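Local coordinates for protein putative xanthine dehydrogenase YAGS fad-binding subunit (PDB 5G5G) that probably oxidises aldehydes in the periplasm, as the subunit that binds the molybdenum ion and its pterin cytosine dinucleotide cofactor in a three-chain enzyme, at residues 38-44 and 206-210; 61-67 and 130-136; 282-287 and 351-357; 513-517 and 682-687. One frame throughout, in Å; residues are numbered along the deposited sequence.

Interaction 1: 38-44 and 206-210; sequences AYEWHEE and LWTSN
Ala-38 and Thr-208 mark where the two backbones pass nearest, 4.8 Å between their CA atoms, as the irregular loop 38-44 runs by strand 203-208. The methyl of Ala-38 rests against the peptide joining Thr-208 to Ser-209, its CB 3.6 Å from Thr-208 C. The larger part of the contact belongs to two indoles. Trp-207 brings CD1 over one face of Trp-41, toward the rim, at 3.3 Å from Trp-41 CD1, and the five-membered rings are inclined at 42°, neither flat on each other nor edge to face. Trp-41 sits at the centre of an inverse gamma turn; its CG is anti to the carbonyl carbon (chi1 -65°), which brings the five-membered ring up to Trp-207 CD1, the two side chains slanting across each other. Strand 203-208 runs between strands 194-200 and 231-234 of a seven-stranded mixed sheet, so this loop of the a/b hammerhead domain packs on a strand of the first molybdopterin cofactor-binding domain. Met-196 of strand 194-200 touches both indoles. Two waters complete the junction. One accepts from Trp-41 NE1 at 3.0 Å and lies 2.9 Å from Thr-208 O, a carbonyl that also takes a bond from Ser-235. Were Trp-41 cut back to an alanine, Trp-207 would probably face a gap and turn more freely, and the first water would lose its indole donor. The other water accepts from Trp-207 NE1 at 2.8 Å, in the plane of that ring. In the conformer given here, Glu-44 CB lies 3.7 Å from Trp-207 CZ2.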
# COMPACT_ATOMS: atom_id res chain seq x y z
N ALA C 38 16.88 5.83 -2.53
CA ALA C 38 17.77 5.29 -3.57
C ALA C 38 17.81 6.08 -4.87
O ALA C 38 18.84 6.21 -5.45
CB ALA C 38 17.42 3.86 -3.86
N TYR C 39 16.69 6.65 -5.29
CA TYR C 39 16.64 7.34 -6.59
C TYR C 39 16.95 8.83 -6.46
O TYR C 39 16.76 9.58 -7.42
CB TYR C 39 15.25 7.21 -7.16
CG TYR C 39 15.08 7.24 -8.68
CD1 TYR C 39 15.41 6.12 -9.46
CD2 TYR C 39 14.47 8.36 -9.29
CE1 TYR C 39 15.17 6.14 -10.86
CE2 TYR C 39 14.26 8.37 -10.66
CZ TYR C 39 14.58 7.27 -11.42
OH TYR C 39 14.32 7.24 -12.79
N GLU C 40 17.43 9.25 -5.29
CA GLU C 40 17.53 10.69 -4.95
C GLU C 40 18.95 11.19 -4.65
O GLU C 40 19.11 12.27 -4.11
CB GLU C 40 16.61 10.94 -3.75
CG GLU C 40 15.16 10.58 -4.08
CD GLU C 40 14.23 10.56 -2.86
OE1 GLU C 40 14.70 10.83 -1.74
OE2 GLU C 40 13.04 10.33 -3.06
N TRP C 41 19.96 10.37 -4.93
CA TRP C 41 21.35 10.69 -4.62
C TRP C 41 22.04 11.48 -5.76
O TRP C 41 23.06 11.06 -6.31
CB TRP C 41 22.12 9.39 -4.36
CG TRP C 41 21.64 8.62 -3.13
CD1 TRP C 41 20.94 7.46 -3.13
CD2 TRP C 41 21.86 8.96 -1.76
NE1 TRP C 41 20.70 7.05 -1.83
CE2 TRP C 41 21.28 7.93 -0.98
CE3 TRP C 41 22.54 10.00 -1.10
CZ2 TRP C 41 21.32 7.94 0.41
CZ3 TRP C 41 22.57 10.03 0.28
CH2 TRP C 41 21.96 8.99 1.03
N HIS C 42 21.56 12.67 -6.02
CA HIS C 42 22.03 13.43 -7.18
C HIS C 42 23.49 13.88 -7.09
O HIS C 42 24.23 13.73 -8.08
CB HIS C 42 21.05 14.58 -7.49
CG HIS C 42 20.79 15.51 -6.34
ND1 HIS C 42 21.59 16.62 -6.09
CD2 HIS C 42 19.78 15.57 -5.44
CE1 HIS C 42 21.10 17.29 -5.05
NE2 HIS C 42 20.03 16.65 -4.61
N GLU C 43 23.99 14.29 -5.91
CA GLU C 43 25.38 14.76 -5.83
C GLU C 43 26.39 13.66 -6.10
O GLU C 43 27.51 13.95 -6.55
CB GLU C 43 25.71 15.42 -4.50
CG GLU C 43 24.79 16.56 -4.11
CD GLU C 43 23.59 16.14 -3.28
OE1 GLU C 43 23.07 14.97 -3.34
OE2 GLU C 43 23.05 17.02 -2.59
N GLU C 44 26.00 12.42 -5.84
CA GLU C 44 26.86 11.28 -6.02
C GLU C 44 27.00 10.86 -7.49
O GLU C 44 27.90 10.09 -7.81
CB GLU C 44 26.30 10.15 -5.17
CG GLU C 44 26.43 10.44 -3.64
CD GLU C 44 25.39 11.36 -2.96
OE1 GLU C 44 24.41 11.85 -3.57
OE2 GLU C 44 25.53 11.54 -1.72
N LEU C 206 26.46 0.60 -5.04
CA LEU C 206 25.04 0.53 -5.34
C LEU C 206 24.29 1.20 -4.21
O LEU C 206 24.37 0.74 -3.05
CB LEU C 206 24.56 -0.92 -5.47
CG LEU C 206 23.15 -1.05 -6.08
CD1 LEU C 206 23.21 -1.03 -7.61
CD2 LEU C 206 22.42 -2.28 -5.62
N TRP C 207 23.56 2.25 -4.53
CA TRP C 207 22.60 2.85 -3.63
C TRP C 207 21.29 2.15 -3.95
O TRP C 207 20.88 2.03 -5.12
CB TRP C 207 22.45 4.33 -3.92
CG TRP C 207 23.66 5.17 -3.55
CD1 TRP C 207 23.80 5.92 -2.44
CD2 TRP C 207 24.88 5.34 -4.29
NE1 TRP C 207 25.02 6.58 -2.43
CE2 TRP C 207 25.70 6.24 -3.57
CE3 TRP C 207 25.35 4.86 -5.54
CZ2 TRP C 207 26.97 6.66 -4.03
CZ3 TRP C 207 26.63 5.23 -5.95
CH2 TRP C 207 27.42 6.13 -5.23
N THR C 208 20.61 1.67 -2.92
CA THR C 208 19.46 0.83 -3.19
C THR C 208 18.45 0.92 -2.05
O THR C 208 18.65 1.71 -1.10
CB THR C 208 19.93 -0.65 -3.43
OG1 THR C 208 18.87 -1.48 -3.96
CG2 THR C 208 20.46 -1.24 -2.14
N SER C 209 17.37 0.14 -2.18
CA SER C 209 16.30 0.06 -1.21
C SER C 209 16.22 -1.42 -0.81
O SER C 209 15.74 -2.24 -1.58
CB SER C 209 14.97 0.58 -1.82
OG SER C 209 13.96 0.68 -0.82
N ASN C 210 16.85 -1.77 0.33
CA ASN C 210 17.04 -3.17 0.67
C ASN C 210 17.07 -3.30 2.20
O ASN C 210 17.75 -2.52 2.85
CB ASN C 210 18.30 -3.71 0.01
CG ASN C 210 18.36 -5.23 0.03
OD1 ASN C 210 18.43 -5.83 1.10
ND2 ASN C 210 18.28 -5.87 -1.13
O HOH W 1 19.70 4.42 -0.94
O HOH W 2 25.76 8.41 -0.39

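Interaction 2: 61-67 and 130-136; sequences GRLTALD and VQAHYRR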
# COMPACT_ATOMS: atom_id res chain seq x y z
N GLY C 61 6.89 -19.46 -21.14
CA GLY C 61 7.30 -19.86 -22.46
C GLY C 61 8.74 -19.48 -22.77
O GLY C 61 9.59 -19.42 -21.89
N ARG C 62 8.99 -19.22 -24.05
CA ARG C 62 10.31 -18.93 -24.58
C ARG C 62 10.27 -17.56 -25.26
O ARG C 62 9.28 -17.19 -25.90
CB ARG C 62 10.73 -19.98 -25.62
CG ARG C 62 12.24 -20.01 -25.86
CD ARG C 62 12.72 -21.21 -26.66
NE ARG C 62 14.18 -21.15 -26.87
CZ ARG C 62 15.11 -21.50 -25.97
NH1 ARG C 62 14.79 -21.97 -24.77
NH2 ARG C 62 16.40 -21.38 -26.29
N LEU C 63 11.35 -16.83 -25.08
CA LEU C 63 11.59 -15.58 -25.76
C LEU C 63 12.26 -15.96 -27.08
O LEU C 63 13.43 -16.33 -27.08
CB LEU C 63 12.49 -14.72 -24.86
CG LEU C 63 12.72 -13.27 -25.21
CD1 LEU C 63 11.41 -12.52 -25.33
CD2 LEU C 63 13.66 -12.66 -24.18
N THR C 64 11.50 -15.98 -28.17
CA THR C 64 12.05 -16.46 -29.47
C THR C 64 13.03 -15.42 -30.00
O THR C 64 14.17 -15.76 -30.43
CB THR C 64 10.96 -16.85 -30.48
OG1 THR C 64 9.95 -15.84 -30.57
CG2 THR C 64 10.28 -18.17 -30.03
N ALA C 65 12.67 -14.15 -29.84
CA ALA C 65 13.62 -13.08 -30.14
C ALA C 65 13.40 -11.81 -29.29
O ALA C 65 12.32 -11.58 -28.71
CB ALA C 65 13.61 -12.77 -31.61
N LEU C 66 14.44 -11.02 -29.22
CA LEU C 66 14.39 -9.81 -28.47
C LEU C 66 15.20 -8.81 -29.25
O LEU C 66 16.42 -8.84 -29.23
CB LEU C 66 14.99 -10.05 -27.08
CG LEU C 66 14.93 -8.83 -26.17
CD1 LEU C 66 13.49 -8.32 -26.02
CD2 LEU C 66 15.48 -9.17 -24.78
N ASP C 67 14.53 -7.96 -29.99
CA ASP C 67 15.22 -7.10 -30.93
C ASP C 67 15.25 -5.70 -30.38
O ASP C 67 14.33 -5.26 -29.73
CB ASP C 67 14.61 -7.22 -32.28
CG ASP C 67 14.68 -8.63 -32.81
OD1 ASP C 67 15.83 -9.18 -32.91
OD2 ASP C 67 13.59 -9.23 -33.04
N VAL C 130 11.19 -1.85 -27.80
CA VAL C 130 11.89 -3.11 -27.71
C VAL C 130 10.93 -4.19 -28.26
O VAL C 130 9.82 -4.28 -27.77
CB VAL C 130 12.34 -3.38 -26.27
CG1 VAL C 130 12.88 -4.80 -26.10
CG2 VAL C 130 13.41 -2.37 -25.89
N GLN C 131 11.38 -5.01 -29.19
CA GLN C 131 10.50 -5.94 -29.92
C GLN C 131 10.75 -7.33 -29.32
O GLN C 131 11.73 -7.98 -29.64
CB GLN C 131 10.83 -5.85 -31.41
CG GLN C 131 10.11 -6.83 -32.32
CD GLN C 131 10.51 -6.70 -33.80
OE1 GLN C 131 10.28 -5.65 -34.42
NE2 GLN C 131 11.14 -7.75 -34.38
N ALA C 132 9.84 -7.81 -28.52
CA ALA C 132 9.93 -9.16 -27.93
C ALA C 132 8.90 -10.06 -28.59
O ALA C 132 7.74 -9.69 -28.68
CB ALA C 132 9.67 -9.12 -26.46
N HIS C 133 9.32 -11.21 -29.09
CA HIS C 133 8.36 -12.19 -29.57
C HIS C 133 8.57 -13.50 -28.82
O HIS C 133 9.70 -13.91 -28.47
CB HIS C 133 8.40 -12.38 -31.10
CG HIS C 133 8.12 -11.13 -31.88
ND1 HIS C 133 8.81 -10.80 -33.02
CD2 HIS C 133 7.21 -10.14 -31.69
CE1 HIS C 133 8.36 -9.65 -33.49
NE2 HIS C 133 7.39 -9.23 -32.70
N TYR C 134 7.43 -14.17 -28.60
CA TYR C 134 7.29 -15.31 -27.71
C TYR C 134 6.54 -16.52 -28.30
O TYR C 134 5.70 -16.37 -29.20
CB TYR C 134 6.48 -14.91 -26.49
CG TYR C 134 6.86 -13.63 -25.79
CD1 TYR C 134 6.37 -12.40 -26.22
CD2 TYR C 134 7.64 -13.67 -24.63
CE1 TYR C 134 6.68 -11.22 -25.56
CE2 TYR C 134 7.95 -12.51 -23.96
CZ TYR C 134 7.46 -11.29 -24.41
OH TYR C 134 7.73 -10.15 -23.73
N ARG C 135 6.86 -17.67 -27.72
CA ARG C 135 6.12 -18.94 -27.85
C ARG C 135 5.62 -19.28 -26.44
O ARG C 135 6.41 -19.63 -25.57
CB ARG C 135 7.08 -20.02 -28.35
CG ARG C 135 6.46 -21.39 -28.59
CD ARG C 135 5.66 -21.44 -29.88
NE ARG C 135 4.84 -22.67 -29.95
CZ ARG C 135 4.73 -23.49 -31.02
NH1 ARG C 135 5.35 -23.24 -32.17
NH2 ARG C 135 3.96 -24.57 -30.93
N ARG C 136 4.31 -19.17 -26.22
CA ARG C 136 3.76 -19.55 -24.92
C ARG C 136 3.88 -21.02 -24.68
O ARG C 136 3.83 -21.84 -25.63
CB ARG C 136 2.29 -19.23 -24.85
CG ARG C 136 1.92 -17.78 -24.93
CD ARG C 136 0.41 -17.68 -24.73
NE ARG C 136 -0.01 -16.28 -24.75
CZ ARG C 136 -0.01 -15.46 -23.71
NH1 ARG C 136 0.38 -15.87 -22.50
NH2 ARG C 136 -0.42 -14.20 -23.89
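His-133 O is gripped by three donors from the facing strand: Thr-64 N at 2.8 Å, Ala-65 N at 3.3 Å and, weakly, the hydroxyl Thr-64 OG1 at 2.9 Å. The hydroxyl gets there because chi1 of Thr-64 (47°) sets OG1 between its own N and carbonyl carbon. The return bond, His-133 N to Ala-65 O, is nearly straight, and so are the paired backbone bonds on each side of it, Arg-62 with Arg-135 and Asp-67 with Gln-131. Side chains then sort by face. On one, Leu-63 swings CD1 across to Tyr-134, 3.7 Å from CE2, and reaches Ala-132 CB with the same methyl; Leu-66 does likewise further along, its CD1 lying 3.6 Å from Val-130 CG1 and also touching Ala-132. Both leucines hold CG anti to the backbone N, which carries the branch over toward strand 131-136. On the face of Asp-67 and Gln-131 the only polar side-chain pairing is a weak one, Gln-131 NE2 to Asp-67 OD2 at 3.2 Å, with amide and carboxylate planes 84° apart. A second shell backs the apolar face: Ile-112 of strand 111-117 packs on Leu-66, Ala-132 and Tyr-134, and the hydroxyl of Tyr-134 is bonded to Ala-57 N. Strand 61-67 also pairs with 104-105 on its other edge. Between Leu-63 and Ala-65 the register slips by one residue, with Thr-64 and Ala-65 both opposite His-133: a classic beta bulge, here in a small antiparallel sheet at the protein surface, within the a/b hammerhead domain.

Interaction 3: 282-287 and 351-357; sequences RPATLQ and APGEAPG
Thr-285 and Pro-356 face each other with CA atoms 7.2 Å apart, where the run of loop into strand 285-293 passes the first turn of helix 354-372; Gly-353, at the N-cap, precedes that helix with positive phi. Gln-287 makes the one direct hydrogen bond, from NE2 to Pro-356 O at 2.9 Å and 165°. The oxygen lies close to the plane of the glutamine amide, yet NE2 stands above the carbonyl plane rather than on a lone pair. NE2 also donates to Thr-285 OG1 at 2.9 Å, a hydroxyl hydrogen-bonded in turn to Thr-182 OG1, while OE1 accepts from His-304, so the rotation of the amide is fixed at both of its ends. The pyrrolidine of Pro-356 packs against both Thr-285 and Arg-282: its CB is 4.1 Å from Thr-285 CG2, and its CD lies 3.9 Å from Arg-282 NH1. Arg-282 starts with CG anti to the backbone N (chi1 -171°) and bends at chi3, which lays one face of its guanidinium over the methyl of Ala-355, CB to NH2 3.7 Å. That group is held by Gln-185, by the carbonyl of Arg-350 and by Glu-317, whose carboxylate also takes the N-H of Gly-353. Pro-352, just before the N-cap, touches the dioxothiomolybdenum ion, and the helix start beside it packs on strand 285-293, which runs between 299-310 and 174-182.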
# COMPACT_ATOMS: atom_id res chain seq x y z
N ARG C 282 3.05 -12.65 -1.23
CA ARG C 282 2.69 -13.72 -0.31
C ARG C 282 1.93 -14.80 -1.12
O ARG C 282 0.99 -14.46 -1.78
CB ARG C 282 1.80 -13.26 0.83
CG ARG C 282 1.64 -14.38 1.88
CD ARG C 282 0.56 -14.12 2.93
NE ARG C 282 0.71 -12.85 3.63
CZ ARG C 282 1.55 -12.58 4.65
NH1 ARG C 282 2.51 -13.42 5.01
NH2 ARG C 282 1.55 -11.37 5.20
N PRO C 283 2.31 -16.08 -1.01
CA PRO C 283 1.51 -17.12 -1.65
C PRO C 283 0.14 -17.23 -1.04
O PRO C 283 -0.00 -17.17 0.19
CB PRO C 283 2.32 -18.40 -1.37
CG PRO C 283 3.73 -17.91 -1.06
CD PRO C 283 3.52 -16.63 -0.37
N ALA C 284 -0.85 -17.40 -1.91
CA ALA C 284 -2.16 -17.85 -1.52
C ALA C 284 -2.02 -19.15 -0.76
O ALA C 284 -1.03 -19.91 -0.97
CB ALA C 284 -3.06 -18.08 -2.73
N THR C 285 -2.97 -19.42 0.12
CA THR C 285 -3.04 -20.69 0.82
C THR C 285 -4.44 -21.33 0.72
O THR C 285 -5.44 -20.67 0.53
CB THR C 285 -2.64 -20.63 2.33
OG1 THR C 285 -3.65 -19.92 3.08
CG2 THR C 285 -1.27 -19.93 2.51
N LEU C 286 -4.47 -22.64 0.92
CA LEU C 286 -5.71 -23.41 1.02
C LEU C 286 -5.45 -24.33 2.24
O LEU C 286 -4.52 -25.14 2.21
CB LEU C 286 -5.96 -24.17 -0.28
CG LEU C 286 -7.26 -24.95 -0.44
CD1 LEU C 286 -7.47 -25.28 -1.91
CD2 LEU C 286 -7.28 -26.23 0.39
N GLN C 287 -6.19 -24.14 3.30
CA GLN C 287 -5.86 -24.77 4.58
C GLN C 287 -7.02 -25.62 5.10
O GLN C 287 -8.18 -25.19 5.05
CB GLN C 287 -5.55 -23.72 5.62
CG GLN C 287 -4.41 -22.78 5.21
CD GLN C 287 -4.11 -21.76 6.27
OE1 GLN C 287 -3.85 -22.09 7.44
NE2 GLN C 287 -4.07 -20.54 5.87
N ALA C 351 5.25 -11.44 8.51
CA ALA C 351 4.84 -12.68 9.23
C ALA C 351 4.51 -13.81 8.25
O ALA C 351 3.41 -14.39 8.26
CB ALA C 351 3.69 -12.42 10.20
N PRO C 352 5.49 -14.21 7.45
CA PRO C 352 5.27 -15.32 6.54
C PRO C 352 4.87 -16.56 7.34
O PRO C 352 5.46 -16.83 8.41
CB PRO C 352 6.63 -15.56 5.88
CG PRO C 352 7.58 -14.70 6.60
CD PRO C 352 6.86 -13.67 7.36
N GLY C 353 3.84 -17.21 6.83
CA GLY C 353 3.31 -18.40 7.47
C GLY C 353 2.31 -18.07 8.57
O GLY C 353 1.15 -18.48 8.48
N GLU C 354 2.73 -17.36 9.64
CA GLU C 354 1.79 -17.07 10.72
C GLU C 354 0.65 -16.17 10.29
O GLU C 354 -0.49 -16.35 10.71
CB GLU C 354 2.50 -16.46 11.95
CG GLU C 354 2.96 -17.51 12.94
CD GLU C 354 4.24 -18.21 12.56
OE1 GLU C 354 4.92 -17.84 11.59
OE2 GLU C 354 4.58 -19.16 13.29
N ALA C 355 0.90 -15.20 9.41
CA ALA C 355 -0.23 -14.32 9.06
C ALA C 355 -1.40 -15.15 8.45
O ALA C 355 -2.51 -15.14 8.97
CB ALA C 355 0.22 -13.17 8.16
N PRO C 356 -1.16 -15.93 7.37
CA PRO C 356 -2.27 -16.74 6.83
C PRO C 356 -2.65 -17.92 7.70
O PRO C 356 -3.85 -18.30 7.76
CB PRO C 356 -1.76 -17.15 5.44
CG PRO C 356 -0.25 -17.16 5.58
CD PRO C 356 0.04 -16.02 6.51
N GLY C 357 -1.70 -18.50 8.42
CA GLY C 357 -2.03 -19.62 9.30
C GLY C 357 -3.02 -19.23 10.37
O GLY C 357 -3.97 -19.97 10.64

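Interaction 4: 513-517 and 682-687; sequences NTSTS and SSPMKA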
# COMPACT_ATOMS: atom_id res chain seq x y z
N ASN C 513 16.11 -6.56 18.49
CA ASN C 513 16.81 -7.27 19.53
C ASN C 513 18.26 -7.60 19.17
O ASN C 513 19.16 -7.37 19.95
CB ASN C 513 16.02 -8.55 19.87
CG ASN C 513 16.62 -9.30 21.05
OD1 ASN C 513 17.12 -8.68 21.99
ND2 ASN C 513 16.67 -10.62 20.95
N THR C 514 18.51 -8.09 17.96
CA THR C 514 19.85 -8.49 17.57
C THR C 514 20.75 -7.23 17.35
O THR C 514 21.89 -7.24 17.80
CB THR C 514 19.87 -9.36 16.32
OG1 THR C 514 19.29 -8.68 15.22
CG2 THR C 514 19.14 -10.69 16.56
N SER C 515 20.26 -6.20 16.67
CA SER C 515 21.06 -5.04 16.34
C SER C 515 21.46 -4.29 17.66
O SER C 515 22.62 -3.88 17.83
CB SER C 515 20.38 -4.11 15.35
OG SER C 515 19.25 -3.44 15.84
N THR C 516 20.50 -4.14 18.55
CA THR C 516 20.76 -3.47 19.84
C THR C 516 21.67 -4.29 20.72
O THR C 516 22.50 -3.73 21.43
CB THR C 516 19.53 -3.00 20.60
OG1 THR C 516 18.72 -4.12 20.97
CG2 THR C 516 18.74 -2.01 19.78
N SER C 517 21.53 -5.61 20.67
CA SER C 517 22.45 -6.50 21.38
C SER C 517 23.88 -6.40 20.87
O SER C 517 24.83 -6.53 21.63
CB SER C 517 21.99 -7.95 21.39
OG SER C 517 20.79 -8.08 22.14
N SER C 682 16.22 -14.31 26.08
CA SER C 682 16.38 -13.78 24.72
C SER C 682 17.78 -13.20 24.40
O SER C 682 18.36 -13.53 23.35
CB SER C 682 15.30 -12.72 24.42
OG SER C 682 15.44 -12.15 23.08
N SER C 683 18.26 -12.29 25.23
CA SER C 683 19.46 -11.52 24.94
C SER C 683 19.79 -10.62 26.09
O SER C 683 19.00 -10.53 27.01
CB SER C 683 19.26 -10.64 23.70
OG SER C 683 18.40 -9.52 24.03
N PRO C 684 20.93 -9.88 26.02
CA PRO C 684 21.22 -8.91 27.10
C PRO C 684 20.22 -7.73 27.16
O PRO C 684 20.10 -7.08 28.17
CB PRO C 684 22.63 -8.39 26.77
CG PRO C 684 23.21 -9.45 25.87
CD PRO C 684 22.05 -10.03 25.07
N MET C 685 19.55 -7.47 26.05
CA MET C 685 18.52 -6.44 26.00
C MET C 685 17.19 -6.88 26.64
O MET C 685 16.38 -6.06 27.03
CB MET C 685 18.26 -6.01 24.53
CG MET C 685 19.46 -5.40 23.86
SD MET C 685 20.16 -3.93 24.62
CE MET C 685 18.82 -2.78 24.38
N LYS C 686 16.97 -8.19 26.65
CA LYS C 686 15.75 -8.82 27.17
C LYS C 686 14.49 -8.51 26.34
O LYS C 686 13.37 -8.64 26.81
CB LYS C 686 15.60 -8.48 28.67
CG LYS C 686 16.88 -8.72 29.44
CD LYS C 686 16.71 -8.43 30.93
CE LYS C 686 18.00 -8.70 31.69
NZ LYS C 686 18.04 -8.02 33.01
N ALA C 687 14.74 -8.14 25.08
CA ALA C 687 13.75 -7.75 24.15
C ALA C 687 13.43 -8.91 23.23
O ALA C 687 14.27 -9.80 22.99
CB ALA C 687 14.24 -6.59 23.30
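Asn-513 meets the 682-687 loop through its amide, and buries more surface here than any other residue of the contact. Its OD1 receives the hydroxyl of Ser-683 at 2.6 Å, in the carbonyl plane and on a lone pair. CG is anti to the backbone N (chi1 -174°), which points the amide out of helix 511-534, and Ala-687 O lies over its face, 3.1 Å from Asn-513 CG. Ser-683 OG works in two directions: it donates to Asn-513 and accepts from Lys-686 N at 3.3 Å, an ST motif that braces the type I turn. With only the methyl of an alanine in place of the Asn-513 side chain, the Ser-683 hydroxyl is likely to lose its acceptor and a gap to open beside Ala-687. Met-685 is second in buried surface. Bent at both chi2 and chi3, it lies across Thr-516 at about a right angle, its CG 3.2 Å from Thr-516 OG1, a hydroxyl that is itself bonded back to Ala-512 O. Ser-517 comes third. Its OG turns back to Asn-513 O at 2.8 Å, while the backbone N of Ser-517 reaches the same carbonyl from the opposite face, so that oxygen is held twice; the hydroxyl oxygen also lies 3.5 Å from Met-685 CG. At one end Ala-687 touches the pterin cytosine dinucleotide. At the other, Thr-479 of helix 472-484 packs on Met-685 and Thr-516, and strand 566-574 closes the side of the turn with Ile-572 against Pro-684 and Ser-517, and Phe-574 against Ser-683.

Interactions 3 and 4 both reach the cofactor site, from different parts of the chain, their centres about 28 Å apart. In interaction 3 the side chain of Pro-352 comes within about 3 Å of the dioxothiomolybdenum ion; in interaction 4 that of Ala-687 lies about 4 Å from the pterin cytosine dinucleotide, while the side chain of Asn-513 is about 14 Å from the dioxothiomolybdenum ion. Interaction 1 stands further back, the side chain of Ser-209 about 9 Å from the dinucleotide and 11 Å from an iron-sulfur cluster. Interaction 2 falls, in sequence, between the two segments of interaction 1, yet its centre is about 32 Å from that one and 51 Å from interaction 4, across the centre of the chain.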